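Local coordinates for protein transcriptional regulator (Vibrio vulnificus, PDB 4IVN) that probably represses transcription of the operon for sialic acid catabolism, and binds the pathway sugar N-acetylmannosamine 6-phosphate in its sugar-isomerase-like domain, at residues W178-S183 with I202-L207. Residues are numbered along the deposited sequence; the frame is centred on the assembly and turned at random.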
loop_
_atom_site.group_PDB
_atom_site.type_symbol
_atom_site.label_atom_id
_atom_site.label_comp_id
_atom_site.label_asym_id
_atom_site.label_seq_id
_atom_site.Cartn_x
_atom_site.Cartn_y
_atom_site.Cartn_z
ATOM N N TRP A 178 -6.005 0.943 -19.301
ATOM C CA TRP A 178 -5.131 0.044 -18.475
ATOM C C TRP A 178 -4.095 0.809 -17.710
ATOM O O TRP A 178 -3.499 1.728 -18.249
ATOM C CB TRP A 178 -4.383 -0.923 -19.342
ATOM C CG TRP A 178 -5.376 -1.872 -19.904
ATOM C CD1 TRP A 178 -6.187 -1.716 -21.044
ATOM C CD2 TRP A 178 -5.743 -3.098 -19.322
ATOM N NE1 TRP A 178 -7.023 -2.792 -21.182
ATOM C CE2 TRP A 178 -6.802 -3.670 -20.173
ATOM C CE3 TRP A 178 -5.261 -3.836 -18.214
ATOM C CZ2 TRP A 178 -7.362 -4.927 -19.913
ATOM C CZ3 TRP A 178 -5.847 -5.084 -17.948
ATOM C CH2 TRP A 178 -6.860 -5.628 -18.804
ATOM N N PHE A 179 -3.847 0.405 -16.456
ATOM C CA PHE A 179 -2.701 0.892 -15.717
ATOM C C PHE A 179 -1.689 -0.252 -15.518
ATOM O O PHE A 179 -2.055 -1.365 -15.097
ATOM C CB PHE A 179 -3.186 1.312 -14.361
ATOM C CG PHE A 179 -3.778 2.704 -14.371
ATOM C CD1 PHE A 179 -5.120 2.868 -14.643
ATOM C CD2 PHE A 179 -2.991 3.827 -14.154
ATOM C CE1 PHE A 179 -5.714 4.125 -14.639
ATOM C CE2 PHE A 179 -3.583 5.093 -14.180
ATOM C CZ PHE A 179 -4.903 5.239 -14.487
ATOM N N ALA A 180 -0.441 -0.009 -15.858
ATOM C CA ALA A 180 0.633 -1.024 -15.724
ATOM C C ALA A 180 1.424 -0.487 -14.556
ATOM O O ALA A 180 2.011 0.575 -14.687
ATOM C CB ALA A 180 1.516 -1.077 -17.043
ATOM N N VAL A 181 1.392 -1.190 -13.411
ATOM C CA VAL A 181 2.128 -0.786 -12.213
ATOM C C VAL A 181 3.381 -1.618 -12.036
ATOM O O VAL A 181 3.323 -2.830 -11.805
ATOM C CB VAL A 181 1.258 -0.949 -10.919
ATOM C CG1 VAL A 181 2.002 -0.340 -9.679
ATOM C CG2 VAL A 181 -0.123 -0.283 -11.193
ATOM N N SER A 182 4.529 -0.979 -12.149
ATOM C CA SER A 182 5.838 -1.684 -12.163
ATOM C C SER A 182 6.895 -0.608 -11.843
ATOM O O SER A 182 7.006 0.331 -12.615
ATOM C CB SER A 182 6.089 -2.246 -13.562
ATOM O OG SER A 182 7.373 -2.863 -13.647
ATOM N N SER A 183 7.674 -0.770 -10.781
ATOM C CA SER A 183 8.730 0.223 -10.468
ATOM C C SER A 183 9.773 0.178 -11.565
ATOM O O SER A 183 10.297 1.220 -11.960
ATOM C CB SER A 183 9.440 -0.148 -9.152
ATOM O OG SER A 183 8.691 0.359 -8.042
ATOM N N ILE A 202 -5.528 0.746 -27.192
ATOM C CA ILE A 202 -6.273 1.068 -25.962
ATOM C C ILE A 202 -5.291 1.799 -25.101
ATOM O O ILE A 202 -4.150 1.360 -25.063
ATOM C CB ILE A 202 -6.738 -0.244 -25.288
ATOM C CG1 ILE A 202 -7.636 -1.023 -26.280
ATOM C CG2 ILE A 202 -7.404 0.040 -23.903
ATOM C CD1 ILE A 202 -8.771 -0.232 -26.949
ATOM N N PRO A 203 -5.649 2.950 -24.477
ATOM C CA PRO A 203 -4.652 3.642 -23.681
ATOM C C PRO A 203 -4.076 2.849 -22.485
ATOM O O PRO A 203 -4.796 2.074 -21.790
ATOM C CB PRO A 203 -5.393 4.914 -23.141
ATOM C CG PRO A 203 -6.847 4.469 -23.143
ATOM C CD PRO A 203 -6.972 3.603 -24.392
ATOM N N VAL A 204 -2.779 3.044 -22.262
ATOM C CA VAL A 204 -2.077 2.360 -21.165
ATOM C C VAL A 204 -1.378 3.427 -20.411
ATOM O O VAL A 204 -0.604 4.158 -21.039
ATOM C CB VAL A 204 -1.044 1.327 -21.708
ATOM C CG1 VAL A 204 -0.190 0.695 -20.567
ATOM C CG2 VAL A 204 -1.730 0.231 -22.531
ATOM N N VAL A 205 -1.555 3.488 -19.105
ATOM C CA VAL A 205 -0.856 4.505 -18.250
ATOM C C VAL A 205 0.102 3.697 -17.336
ATOM O O VAL A 205 -0.340 2.782 -16.651
ATOM C CB VAL A 205 -1.856 5.263 -17.332
ATOM C CG1 VAL A 205 -1.148 6.221 -16.336
ATOM C CG2 VAL A 205 -2.819 6.119 -18.216
ATOM N N SER A 206 1.379 4.039 -17.313
ATOM C CA SER A 206 2.313 3.309 -16.460
ATOM C C SER A 206 2.584 4.092 -15.206
ATOM O O SER A 206 2.777 5.314 -15.272
ATOM C CB SER A 206 3.635 3.121 -17.190
ATOM O OG SER A 206 3.351 2.126 -18.127
ATOM N N LEU A 207 2.625 3.367 -14.089
ATOM C CA LEU A 207 3.034 3.978 -12.828
ATOM C C LEU A 207 4.310 3.339 -12.365
ATOM O O LEU A 207 4.268 2.190 -11.949
ATOM C CB LEU A 207 1.998 3.737 -11.774
ATOM C CG LEU A 207 0.587 4.283 -11.979
ATOM C CD1 LEU A 207 -0.202 4.157 -10.667
ATOM C CD2 LEU A 207 0.602 5.774 -12.408
#
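Phe179 lies side by side with Val205 on neighbouring strands of the parallel sheet in the SIS domain, two inner strands joined through helix 188-199 as a beta-alpha-beta unit. The strands run parallel, with Trp178, Phe179, Ala180 and Val181 opposite Val204, Val205, Ser206 and Leu207. Five backbone hydrogen bonds form the ladder, beginning with Trp178 N to Pro203 O and ending with Ser182 N to Leu207 O, the longest at 3.2 Å.

The face carrying Phe179 and Val205 is the tighter. Chi1 of Phe179 (-82°) sets CG anti to the carbonyl carbon; the far part of the ring lies alongside Val205, CE2 coming to 3.4 Å from Val205 CG1, obliquely to the ring. CD2 also approaches Leu207 CG, at 4.2 Å. Helix 114-126 covers this pair through Val124 and Ile120, and helix 137-151 adds Leu145 against Phe179. Farther along the same face the fit relaxes: Val181 CG2 and Leu207 CD1 are 4.5 Å apart.

On the other face, Trp178, Ala180 and Val204 pack against helix 188-199, but touch one another more loosely, Ala180 CB staying 4.3 Å from Val204 CG1. Ser206 OG lies beside Ala180 CB and is hydrogen-bonded to Ser219 OG. At the beginning of the ladder Ile202 CG2 reaches the indole edge in the ring plane, 3.6 Å from Trp178 CD1, while Trp178 NE1 is hydrogen-bonded to Ser172 OG.

Past the last bridge, Val181 with Leu207, the chain leaves the strand and enters the ligand pocket. There, Ser182 OG is hydrogen-bonded to O17 of the bound N-acetylmannosamine 6-phosphate, and Ser183 N to its O18.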